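PDB 6GNE: probable starch synthase 4, chloroplastic/amyloplastic from Arabidopsis thaliana, which is a glycosyltransferase of the GT-B fold, built from two Rossmann-like domains, that binds ADP. Local coordinates for residues D274-A279 against L379-Y384; K298-S303 against R370-Y375; R309-C314 against G338-L343; A330-L335 against Q361-H366. All coordinates share one frame; numbering follows the deposited sequence.

All four contacts lie in or beside the C-terminal Rossmann-like domain. Contact 3 pairs two neighbouring inner strands of the parallel sheet. Contact 2 packs the end of helix 287-300 against the edge strand (centres of contacts 2 and 3 about 11 Å apart), and contact 4 joins two crossover helices (centres of contacts 3 and 4 about 9 Å apart). Contact 1 attaches helix 377-386 to a preceding loop; its L379 CD1 lies 3.9 Å from L372 CD1 of contact 2, and its I383 CD1 lies 3.6 Å from V342 CG1 of contact 3. Contacts 1 and 2 both hydrogen-bond ADP, through the ribose O2' and the adenine N6. In contact 4, the side chain of I331 stays about 13 Å from ADP.

Contact 1: residues D274-A279 against L379-Y384; sequences DPFLKA and LSHTIY. With ADP (adenosine-5'-diphosphate), chain F.
H381 of helix 377-386 is held by two residues of the 274-279 loop, D274 at the edge of its imidazole and F276 over one face. ND1 of H381 donates to OD2 of D274 at 2.5 Å, a value too short to be read closely at this resolution, with carboxylate and imidazole turned 83° apart. F276 CD2 lies 3.3 Å above the centre of the H381 ring, yet the two planes are inclined by 35°, so the rings meet obliquely. The ring of W269 also stacks on H381. D274 CG is anti to its backbone N (chi1 -171°), and its OD1 accepts from F276 N at 3.0 Å, an Asx turn that ties the two gripping residues together.

Across the contact L277, itself buried, adds lighter packing, CD2 3.7 Å from H381 O. T382 CG2 also lies 3.7 Å from F276 O. The solvent side is that of F276, which remains exposed. From the same helix, Y384 extends in another direction, its OH hydrogen-bonded to ADP O2' at 2.7 Å with that oxygen in the plane of the phenol ring. The contact thus fastens a helix that lines the nucleotide pocket of this GT-B domain. Because OD2 of D274 is also hydrogen-bonded to the hydroxyl of Y409, the buried carboxylate is well satisfied; its charge would be expected to keep the imidazole proton on ND1 and to polarise the ring.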
# COMPACT_ATOMS: atom_id res chain seq x y z
N ASP A 274 -4.94 17.69 10.71
CA ASP A 274 -4.96 17.42 9.26
C ASP A 274 -5.19 18.77 8.53
O ASP A 274 -6.22 19.43 8.73
CB ASP A 274 -6.06 16.40 8.93
CG ASP A 274 -6.01 15.92 7.52
OD1 ASP A 274 -5.53 16.64 6.62
OD2 ASP A 274 -6.49 14.79 7.29
N PRO A 275 -4.20 19.21 7.73
CA PRO A 275 -4.35 20.52 7.05
C PRO A 275 -5.39 20.49 5.91
O PRO A 275 -5.95 21.53 5.61
CB PRO A 275 -2.95 20.82 6.50
CG PRO A 275 -2.30 19.47 6.35
CD PRO A 275 -2.91 18.55 7.38
N PHE A 276 -5.66 19.31 5.34
CA PHE A 276 -6.69 19.16 4.29
C PHE A 276 -8.16 19.30 4.77
O PHE A 276 -9.06 19.40 3.94
CB PHE A 276 -6.55 17.82 3.59
CG PHE A 276 -5.25 17.62 2.89
CD1 PHE A 276 -4.96 18.30 1.71
CD2 PHE A 276 -4.31 16.73 3.39
CE1 PHE A 276 -3.75 18.10 1.06
CE2 PHE A 276 -3.09 16.50 2.74
CZ PHE A 276 -2.81 17.18 1.57
N LEU A 277 -8.40 19.29 6.08
CA LEU A 277 -9.76 19.34 6.61
C LEU A 277 -10.26 20.75 6.78
O LEU A 277 -9.47 21.66 6.99
CB LEU A 277 -9.86 18.62 7.97
CG LEU A 277 -9.62 17.12 8.06
CD1 LEU A 277 -9.99 16.56 9.42
CD2 LEU A 277 -10.34 16.38 6.96
N LYS A 278 -11.57 20.91 6.76
CA LYS A 278 -12.19 22.17 7.17
C LYS A 278 -12.04 22.37 8.69
O LYS A 278 -11.60 23.45 9.13
CB LYS A 278 -13.69 22.21 6.78
CG LYS A 278 -14.32 23.62 6.89
CD LYS A 278 -15.78 23.62 7.35
CE LYS A 278 -16.15 24.89 8.14
NZ LYS A 278 -17.03 24.53 9.31
N ALA A 279 -12.46 21.36 9.45
CA ALA A 279 -12.38 21.40 10.90
C ALA A 279 -11.62 20.19 11.43
O ALA A 279 -11.62 19.12 10.84
CB ALA A 279 -13.76 21.49 11.52
N LEU A 379 -9.45 15.29 -1.34
CA LEU A 379 -10.82 14.80 -1.14
C LEU A 379 -10.93 13.57 -0.24
O LEU A 379 -11.86 13.49 0.59
CB LEU A 379 -11.51 14.50 -2.48
CG LEU A 379 -12.64 15.47 -2.80
CD1 LEU A 379 -13.16 15.16 -4.20
CD2 LEU A 379 -13.77 15.38 -1.76
N SER A 380 -9.99 12.63 -0.39
CA SER A 380 -9.96 11.46 0.49
C SER A 380 -9.92 11.83 1.96
O SER A 380 -10.68 11.29 2.75
CB SER A 380 -8.82 10.49 0.14
OG SER A 380 -7.57 10.98 0.49
N HIS A 381 -9.07 12.78 2.32
CA HIS A 381 -9.07 13.29 3.69
C HIS A 381 -10.46 13.68 4.17
O HIS A 381 -10.90 13.19 5.19
CB HIS A 381 -8.07 14.43 3.88
CG HIS A 381 -6.64 13.99 3.92
ND1 HIS A 381 -5.96 13.78 5.09
CD2 HIS A 381 -5.76 13.71 2.92
CE1 HIS A 381 -4.73 13.40 4.83
NE2 HIS A 381 -4.58 13.34 3.52
N THR A 382 -11.16 14.54 3.43
CA THR A 382 -12.48 15.03 3.86
C THR A 382 -13.52 13.91 3.87
O THR A 382 -14.45 13.94 4.67
CB THR A 382 -12.99 16.23 3.01
OG1 THR A 382 -12.95 15.91 1.62
CG2 THR A 382 -12.12 17.48 3.22
N ILE A 383 -13.36 12.90 3.00
CA ILE A 383 -14.29 11.75 2.98
C ILE A 383 -14.14 10.86 4.18
O ILE A 383 -15.15 10.46 4.77
CB ILE A 383 -14.23 10.95 1.66
CG1 ILE A 383 -14.88 11.76 0.54
CG2 ILE A 383 -14.96 9.62 1.80
CD1 ILE A 383 -14.62 11.21 -0.85
N TYR A 384 -12.91 10.54 4.56
CA TYR A 384 -12.66 9.79 5.81
C TYR A 384 -13.27 10.58 6.99
O TYR A 384 -14.00 10.01 7.80
CB TYR A 384 -11.17 9.57 6.07
CG TYR A 384 -10.46 8.58 5.16
CD1 TYR A 384 -10.83 7.22 5.13
CD2 TYR A 384 -9.37 8.97 4.37
CE1 TYR A 384 -10.17 6.30 4.31
CE2 TYR A 384 -8.70 8.05 3.54
CZ TYR A 384 -9.09 6.72 3.52
OH TYR A 384 -8.41 5.83 2.71
PB ADP F . -4.17 -0.71 -2.27
O1B ADP F . -2.71 -0.74 -1.92
O2B ADP F . -4.63 0.44 -3.12
O3B ADP F . -4.61 -2.04 -2.85
PA ADP F . -4.42 0.08 0.49
O1A ADP F . -5.62 0.17 1.40
O2A ADP F . -3.26 -0.70 1.04
O3A ADP F . -4.98 -0.53 -0.89
O5' ADP F . -3.88 1.55 0.10
C5' ADP F . -4.71 2.53 -0.52
C4' ADP F . -4.22 3.98 -0.34
O4' ADP F . -4.52 4.74 -1.51
C3' ADP F . -4.92 4.72 0.78
O3' ADP F . -4.07 5.75 1.25
C2' ADP F . -6.10 5.35 0.09
O2' ADP F . -6.60 6.49 0.77
C1' ADP F . -5.49 5.74 -1.22
N9 ADP F . -6.45 5.79 -2.35
C8 ADP F . -6.95 4.75 -3.03
N7 ADP F . -7.76 5.19 -4.02
C5 ADP F . -7.78 6.53 -3.98
C6 ADP F . -8.45 7.63 -4.75
N6 ADP F . -9.29 7.34 -5.77
N1 ADP F . -8.18 8.91 -4.36
C2 ADP F . -7.36 9.17 -3.31
N3 ADP F . -6.75 8.22 -2.59
C4 ADP F . -6.92 6.91 -2.87

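Contact 2: residues K298-S303 against R370-Y375; sequences KQLGLS and RLLLKY. With ADP (adenosine-5'-diphosphate), chain F.
R370 grips the carbonyl of L300 side-on, NE and NH2 both donating to the one oxygen. L300 O lies 2.8 Å from R370 NH2 and 3.0 Å from R370 NE, close to the guanidinium plane, and both nitrogens reach it from the same face of its carbonyl plane. The arginine chain bends at chi2 (80°) and chi3 (64°), placing CD and NE for this approach. Its third nitrogen, NH1, is taken up by H366 O. L302 CD2 covers one face of the guanidinium, offset toward its rim.

L300 is the last residue of helix 287-300, and G301 leaves the helix with positive phi; the cationic group at this C-terminal end probably interacts well with the helix dipole. R370 belongs to edge strand 369-372 of the six-stranded parallel sheet, in the Rossmann-like domain of the GT-B fold. Next to the polar grip, L300 and L372 meet tip to tip, with CD2 of L300 4.0 Å from CD1 of L372. Past the end of the strand the chain turns to the nucleotide: K374 O accepts from ADP N6 at 3.0 Å, and adenine lies over one face of the Y375 ring. S303 O, at the far end, accepts from Q340 NE2.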
# COMPACT_ATOMS: atom_id res chain seq x y z
N LYS A 298 -22.30 19.90 1.56
CA LYS A 298 -22.41 21.23 0.94
C LYS A 298 -21.51 21.31 -0.31
O LYS A 298 -21.94 21.79 -1.35
CB LYS A 298 -22.09 22.30 1.99
CG LYS A 298 -22.11 23.74 1.55
CD LYS A 298 -22.56 24.65 2.69
CE LYS A 298 -24.10 24.72 2.83
NZ LYS A 298 -24.61 25.87 3.65
N GLN A 299 -20.28 20.82 -0.23
CA GLN A 299 -19.41 20.86 -1.41
C GLN A 299 -19.97 20.01 -2.55
O GLN A 299 -19.91 20.41 -3.69
CB GLN A 299 -17.98 20.44 -1.06
CG GLN A 299 -17.02 20.46 -2.25
CD GLN A 299 -15.63 20.00 -1.86
OE1 GLN A 299 -14.92 20.75 -1.22
NE2 GLN A 299 -15.24 18.76 -2.23
N LEU A 300 -20.52 18.83 -2.23
CA LEU A 300 -20.98 17.88 -3.26
C LEU A 300 -22.41 18.08 -3.72
O LEU A 300 -22.79 17.53 -4.73
CB LEU A 300 -20.81 16.44 -2.77
CG LEU A 300 -19.37 16.03 -2.48
CD1 LEU A 300 -19.35 14.62 -1.94
CD2 LEU A 300 -18.45 16.17 -3.69
N GLY A 301 -23.20 18.86 -2.97
CA GLY A 301 -24.61 19.06 -3.28
C GLY A 301 -25.50 17.95 -2.77
O GLY A 301 -26.57 17.73 -3.33
N LEU A 302 -25.07 17.25 -1.71
CA LEU A 302 -25.89 16.27 -1.01
C LEU A 302 -26.79 16.94 0.02
O LEU A 302 -26.42 17.95 0.60
CB LEU A 302 -25.01 15.26 -0.30
CG LEU A 302 -24.00 14.46 -1.10
CD1 LEU A 302 -23.03 13.78 -0.13
CD2 LEU A 302 -24.69 13.46 -2.01
N SER A 303 -27.96 16.36 0.27
CA SER A 303 -28.92 16.92 1.21
C SER A 303 -28.47 16.82 2.67
O SER A 303 -28.02 15.78 3.12
CB SER A 303 -30.26 16.21 1.06
OG SER A 303 -31.20 16.66 2.02
N ARG A 370 -23.15 10.43 -4.53
CA ARG A 370 -22.20 11.06 -5.45
C ARG A 370 -21.01 10.17 -5.67
O ARG A 370 -20.49 9.60 -4.73
CB ARG A 370 -21.75 12.43 -4.95
CG ARG A 370 -21.06 13.28 -6.02
CD ARG A 370 -22.01 13.99 -7.00
NE ARG A 370 -22.87 14.96 -6.33
CZ ARG A 370 -24.18 14.81 -6.07
NH1 ARG A 370 -24.83 13.69 -6.40
NH2 ARG A 370 -24.88 15.78 -5.43
N LEU A 371 -20.61 10.04 -6.93
CA LEU A 371 -19.47 9.21 -7.34
C LEU A 371 -18.42 10.12 -7.92
O LEU A 371 -18.72 10.91 -8.81
CB LEU A 371 -19.91 8.19 -8.40
CG LEU A 371 -20.48 6.89 -7.87
CD1 LEU A 371 -21.71 7.14 -7.04
CD2 LEU A 371 -20.82 5.95 -9.00
N LEU A 372 -17.20 9.99 -7.42
CA LEU A 372 -16.09 10.85 -7.84
C LEU A 372 -15.02 9.95 -8.47
O LEU A 372 -14.18 9.37 -7.79
CB LEU A 372 -15.58 11.63 -6.64
CG LEU A 372 -16.65 12.59 -6.09
CD1 LEU A 372 -16.37 12.93 -4.62
CD2 LEU A 372 -16.78 13.85 -6.95
N LEU A 373 -15.12 9.78 -9.78
CA LEU A 373 -14.33 8.78 -10.49
C LEU A 373 -12.97 9.33 -10.86
O LEU A 373 -12.73 9.71 -12.00
CB LEU A 373 -15.09 8.25 -11.70
CG LEU A 373 -16.45 7.62 -11.34
CD1 LEU A 373 -17.08 7.00 -12.59
CD2 LEU A 373 -16.37 6.63 -10.19
N LYS A 374 -12.09 9.39 -9.87
CA LYS A 374 -10.77 9.99 -10.00
C LYS A 374 -9.90 9.71 -8.75
O LYS A 374 -10.42 9.33 -7.72
CB LYS A 374 -10.87 11.51 -10.20
CG LYS A 374 -11.50 12.24 -9.01
CD LYS A 374 -11.82 13.69 -9.30
CE LYS A 374 -12.11 14.42 -8.00
NZ LYS A 374 -12.43 15.83 -8.27
N TYR A 375 -8.59 9.89 -8.89
CA TYR A 375 -7.64 9.90 -7.78
C TYR A 375 -7.63 11.32 -7.24
O TYR A 375 -7.43 12.22 -8.01
CB TYR A 375 -6.21 9.48 -8.23
CG TYR A 375 -5.32 9.33 -7.04
CD1 TYR A 375 -5.35 8.15 -6.28
CD2 TYR A 375 -4.52 10.40 -6.58
CE1 TYR A 375 -4.59 8.00 -5.13
CE2 TYR A 375 -3.78 10.27 -5.42
CZ TYR A 375 -3.81 9.06 -4.70
OH TYR A 375 -3.07 8.91 -3.54
PB ADP F . -4.17 -0.71 -2.27
O1B ADP F . -2.71 -0.74 -1.92
O2B ADP F . -4.63 0.44 -3.12
O3B ADP F . -4.61 -2.04 -2.85
PA ADP F . -4.42 0.08 0.49
O1A ADP F . -5.62 0.17 1.40
O2A ADP F . -3.26 -0.70 1.04
O3A ADP F . -4.98 -0.53 -0.89
O5' ADP F . -3.88 1.55 0.10
C5' ADP F . -4.71 2.53 -0.52
C4' ADP F . -4.22 3.98 -0.34
O4' ADP F . -4.52 4.74 -1.51
C3' ADP F . -4.92 4.72 0.78
O3' ADP F . -4.07 5.75 1.25
C2' ADP F . -6.10 5.35 0.09
O2' ADP F . -6.60 6.49 0.77
C1' ADP F . -5.49 5.74 -1.22
N9 ADP F . -6.45 5.79 -2.35
C8 ADP F . -6.95 4.75 -3.03
N7 ADP F . -7.76 5.19 -4.02
C5 ADP F . -7.78 6.53 -3.98
C6 ADP F . -8.45 7.63 -4.75
N6 ADP F . -9.29 7.34 -5.77
N1 ADP F . -8.18 8.91 -4.36
C2 ADP F . -7.36 9.17 -3.31
N3 ADP F . -6.75 8.22 -2.59
C4 ADP F . -6.92 6.91 -2.87

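Contact 3: residues R309-C314 against G338-L343; sequences RPLVGC and GGQFVL
V312 CG1 and F341 CG are each anti to their own backbone N (chi1 178° and -161°), which sets the valine methyl beside the phenyl ring, with V312 CG1 3.5 Å from F341 CE2. C314 SG is likewise anti to its backbone N and reaches CD1 of L343 at 3.6 Å. These four side chains share the sheet face packed by helix 324-336, where F341 touches I331 and T334. On the other face L311 CD1 crosses to V342 CG2 at 3.7 Å, beneath helix 287-300.

Between the faces runs a regular parallel ladder. Q340 N donates to P310 O, V312 N to Q340 O at 2.8 Å, V342 N to V312 O at 3.0 Å and C314 N to V342 O. The strand segments diverge by only 18°, and with helix 324-336 they form the beta-alpha-beta crossover of a Rossmann-like domain.

At the entrance to the ladder, R309 lies across Q340 at about a right angle, its CD 3.6 Å from Q340 CG. G338 O sits 3.0 Å above the guanidinium plane, while NH2 makes a weak hydrogen bond to G339 O at its edge. The charge of R309 is met chiefly by a salt bridge from NE to E306, and Q340 OE1 accepts from R297 NE. Both long polar side chains are therefore satisfied mainly from outside the strand pair, whose own cohesion comes from backbone bonds and apolar contacts.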
# COMPACT_ATOMS: atom_id res chain seq x y z
N ARG A 309 -28.86 10.77 9.11
CA ARG A 309 -28.76 9.97 7.91
C ARG A 309 -27.28 9.57 7.81
O ARG A 309 -26.42 10.44 7.71
CB ARG A 309 -29.23 10.77 6.71
CG ARG A 309 -29.49 9.92 5.50
CD ARG A 309 -30.06 10.68 4.32
NE ARG A 309 -31.47 10.38 4.07
CZ ARG A 309 -31.97 9.50 3.19
NH1 ARG A 309 -33.29 9.39 3.10
NH2 ARG A 309 -31.22 8.75 2.38
N PRO A 310 -26.97 8.26 7.90
CA PRO A 310 -25.57 7.84 7.87
C PRO A 310 -24.93 8.02 6.46
O PRO A 310 -25.55 7.67 5.46
CB PRO A 310 -25.64 6.36 8.26
CG PRO A 310 -26.96 5.93 7.78
CD PRO A 310 -27.87 7.11 7.96
N LEU A 311 -23.73 8.59 6.44
CA LEU A 311 -22.96 8.76 5.22
C LEU A 311 -21.98 7.60 5.11
O LEU A 311 -21.14 7.42 5.97
CB LEU A 311 -22.19 10.08 5.25
CG LEU A 311 -21.31 10.40 4.04
CD1 LEU A 311 -22.17 10.65 2.82
CD2 LEU A 311 -20.46 11.62 4.33
N VAL A 312 -22.12 6.80 4.05
CA VAL A 312 -21.25 5.65 3.80
C VAL A 312 -20.21 6.12 2.79
O VAL A 312 -20.55 6.63 1.74
CB VAL A 312 -22.03 4.46 3.20
CG1 VAL A 312 -21.08 3.30 2.89
CG2 VAL A 312 -23.15 4.00 4.15
N GLY A 313 -18.94 5.97 3.13
CA GLY A 313 -17.85 6.33 2.22
C GLY A 313 -17.11 5.10 1.72
O GLY A 313 -17.14 4.02 2.34
N CYS A 314 -16.49 5.26 0.56
CA CYS A 314 -15.66 4.26 -0.05
C CYS A 314 -14.61 4.98 -0.85
O CYS A 314 -14.94 5.78 -1.75
CB CYS A 314 -16.49 3.36 -0.97
SG CYS A 314 -15.50 2.10 -1.81
N GLY A 338 -31.89 4.15 3.42
CA GLY A 338 -32.06 5.52 3.86
C GLY A 338 -30.77 6.23 4.26
O GLY A 338 -30.82 7.14 5.08
N GLY A 339 -29.64 5.81 3.70
CA GLY A 339 -28.35 6.48 3.91
C GLY A 339 -27.92 7.19 2.66
O GLY A 339 -28.60 7.15 1.64
N GLN A 340 -26.78 7.86 2.75
CA GLN A 340 -26.10 8.50 1.63
C GLN A 340 -24.78 7.79 1.36
O GLN A 340 -24.25 7.10 2.22
CB GLN A 340 -25.83 9.96 1.94
CG GLN A 340 -27.08 10.77 2.32
CD GLN A 340 -26.78 12.21 2.70
OE1 GLN A 340 -25.87 12.47 3.47
NE2 GLN A 340 -27.56 13.14 2.18
N PHE A 341 -24.26 7.95 0.15
CA PHE A 341 -23.07 7.24 -0.30
C PHE A 341 -22.15 8.16 -1.14
O PHE A 341 -22.59 8.76 -2.13
CB PHE A 341 -23.48 6.04 -1.13
CG PHE A 341 -22.41 5.00 -1.27
CD1 PHE A 341 -21.36 5.17 -2.15
CD2 PHE A 341 -22.46 3.87 -0.50
CE1 PHE A 341 -20.36 4.22 -2.26
CE2 PHE A 341 -21.45 2.90 -0.60
CZ PHE A 341 -20.40 3.08 -1.47
N VAL A 342 -20.87 8.20 -0.77
CA VAL A 342 -19.84 8.92 -1.51
C VAL A 342 -18.74 7.96 -1.90
O VAL A 342 -18.10 7.38 -1.03
CB VAL A 342 -19.21 10.04 -0.66
CG1 VAL A 342 -18.12 10.74 -1.44
CG2 VAL A 342 -20.26 11.09 -0.36
N LEU A 343 -18.52 7.80 -3.21
CA LEU A 343 -17.45 6.96 -3.73
C LEU A 343 -16.37 7.87 -4.29
O LEU A 343 -16.64 8.78 -5.09
CB LEU A 343 -17.94 6.02 -4.82
CG LEU A 343 -16.90 5.16 -5.55
CD1 LEU A 343 -16.19 4.22 -4.58
CD2 LEU A 343 -17.56 4.32 -6.61

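Contact 4: residues A330-L335 against Q361-H366; sequences AIYRTL and QQFKSH
F363 points its ring into a row of side chains from helix 324-336, meeting I331, Y332 and L335. The rings of Y332 and F363 cross obliquely, with centroids 5.8 Å apart and planes at 52°; Y332 CE1 comes close to the F363 plane at its edge, 3.8 Å from CZ of F363. L335 meets the same phenyl tip to tip, CD2 lying 3.8 Å from F363 CE1. CG of L335 is anti to the backbone N (chi1 -178°), carrying the fork toward the other segment; chi2 then sets the methyls, and CD1 approaches H366 CE1 at 3.7 Å, again tip to tip. I331 contributes CG2 more distantly, 4.1 Å from F363 CE2.

The contact joins two successive crossover helices of the Rossmann-like domain: helix 324-336 links strands 311-317 and 340-346, and helix 350-362 leads through F363 and H366 into edge strand 369-372. I331 and F363 both also touch V369 of that strand.

Toward the solvent, Q362 and Y332 cross at about a right angle. NE2 of Q362 lies in the tyrosine plane and gives a weak hydrogen bond to Y332 OH at 2.7 Å, strongly bent at 117°. H366 turns a face to F363 CD1, while its ND1 is hydrogen-bonded to H368 N.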
# COMPACT_ATOMS: atom_id res chain seq x y z
N ALA A 330 -23.55 -1.99 -2.83
CA ALA A 330 -23.60 -1.16 -1.63
C ALA A 330 -24.12 0.24 -1.89
O ALA A 330 -24.72 0.82 -1.01
CB ALA A 330 -22.21 -1.07 -1.00
N ILE A 331 -23.88 0.77 -3.10
CA ILE A 331 -24.40 2.06 -3.43
C ILE A 331 -25.92 2.04 -3.33
O ILE A 331 -26.52 2.86 -2.63
CB ILE A 331 -23.96 2.52 -4.83
CG1 ILE A 331 -22.47 2.84 -4.85
CG2 ILE A 331 -24.72 3.78 -5.27
CD1 ILE A 331 -21.87 2.88 -6.26
N TYR A 332 -26.53 1.08 -4.02
CA TYR A 332 -27.99 0.98 -4.07
C TYR A 332 -28.59 0.56 -2.74
O TYR A 332 -29.64 1.04 -2.37
CB TYR A 332 -28.46 0.04 -5.20
CG TYR A 332 -28.08 0.54 -6.56
CD1 TYR A 332 -28.86 1.45 -7.21
CD2 TYR A 332 -26.88 0.12 -7.17
CE1 TYR A 332 -28.51 1.92 -8.46
CE2 TYR A 332 -26.51 0.57 -8.44
CZ TYR A 332 -27.33 1.47 -9.08
OH TYR A 332 -27.03 1.96 -10.33
N ARG A 333 -27.92 -0.32 -2.03
CA ARG A 333 -28.45 -0.80 -0.77
C ARG A 333 -28.45 0.32 0.30
O ARG A 333 -29.41 0.46 1.08
CB ARG A 333 -27.64 -2.00 -0.27
CG ARG A 333 -28.27 -2.72 0.91
CD ARG A 333 -29.68 -3.17 0.57
NE ARG A 333 -30.15 -4.19 1.49
CZ ARG A 333 -31.30 -4.84 1.36
NH1 ARG A 333 -32.13 -4.59 0.36
NH2 ARG A 333 -31.61 -5.78 2.23
N THR A 334 -27.36 1.08 0.32
CA THR A 334 -27.21 2.20 1.21
C THR A 334 -28.36 3.17 0.99
O THR A 334 -28.97 3.64 1.96
CB THR A 334 -25.88 2.91 0.97
OG1 THR A 334 -24.80 2.08 1.40
CG2 THR A 334 -25.82 4.22 1.73
N LEU A 335 -28.61 3.48 -0.27
CA LEU A 335 -29.72 4.31 -0.64
C LEU A 335 -31.08 3.68 -0.21
O LEU A 335 -31.92 4.37 0.37
CB LEU A 335 -29.68 4.51 -2.15
CG LEU A 335 -30.74 5.39 -2.77
CD1 LEU A 335 -30.61 6.80 -2.21
CD2 LEU A 335 -30.60 5.41 -4.26
N GLN A 361 -23.68 9.00 -13.76
CA GLN A 361 -24.67 9.79 -14.50
C GLN A 361 -26.09 9.68 -13.97
O GLN A 361 -26.85 10.67 -13.86
CB GLN A 361 -24.74 9.29 -15.98
CG GLN A 361 -24.04 10.14 -17.03
CD GLN A 361 -22.52 9.94 -17.06
OE1 GLN A 361 -21.99 9.28 -17.97
NE2 GLN A 361 -21.82 10.50 -16.04
N GLN A 362 -26.44 8.43 -13.65
CA GLN A 362 -27.70 8.08 -12.97
C GLN A 362 -27.96 8.96 -11.71
O GLN A 362 -29.12 9.30 -11.41
CB GLN A 362 -27.66 6.59 -12.61
CG GLN A 362 -29.01 5.90 -12.52
CD GLN A 362 -28.90 4.38 -12.56
OE1 GLN A 362 -28.93 3.77 -13.61
NE2 GLN A 362 -28.78 3.77 -11.41
N PHE A 363 -26.88 9.35 -11.02
CA PHE A 363 -26.92 10.15 -9.78
C PHE A 363 -26.26 11.55 -9.86
O PHE A 363 -25.93 12.13 -8.82
CB PHE A 363 -26.28 9.33 -8.62
CG PHE A 363 -27.02 8.04 -8.26
CD1 PHE A 363 -28.29 8.07 -7.70
CD2 PHE A 363 -26.43 6.81 -8.46
CE1 PHE A 363 -28.97 6.89 -7.39
CE2 PHE A 363 -27.09 5.63 -8.12
CZ PHE A 363 -28.36 5.67 -7.61
N LYS A 364 -26.10 12.12 -11.06
CA LYS A 364 -25.38 13.43 -11.29
C LYS A 364 -25.48 14.45 -10.15
O LYS A 364 -24.45 14.88 -9.57
CB LYS A 364 -25.88 14.13 -12.56
CG LYS A 364 -25.29 13.71 -13.91
CD LYS A 364 -26.04 14.43 -15.05
CE LYS A 364 -25.96 13.69 -16.37
NZ LYS A 364 -24.60 13.79 -16.99
N SER A 365 -26.72 14.85 -9.86
CA SER A 365 -27.04 15.79 -8.76
C SER A 365 -28.14 15.22 -7.87
O SER A 365 -29.08 15.92 -7.50
CB SER A 365 -27.42 17.17 -9.30
OG SER A 365 -28.50 17.04 -10.19
N HIS A 366 -28.00 13.94 -7.53
CA HIS A 366 -28.87 13.29 -6.55
C HIS A 366 -28.55 13.83 -5.16
O HIS A 366 -27.40 14.18 -4.85
CB HIS A 366 -28.67 11.76 -6.54
CG HIS A 366 -29.80 11.00 -5.92
ND1 HIS A 366 -29.71 10.43 -4.68
CD2 HIS A 366 -31.04 10.72 -6.38
CE1 HIS A 366 -30.85 9.82 -4.39
NE2 HIS A 366 -31.67 9.96 -5.41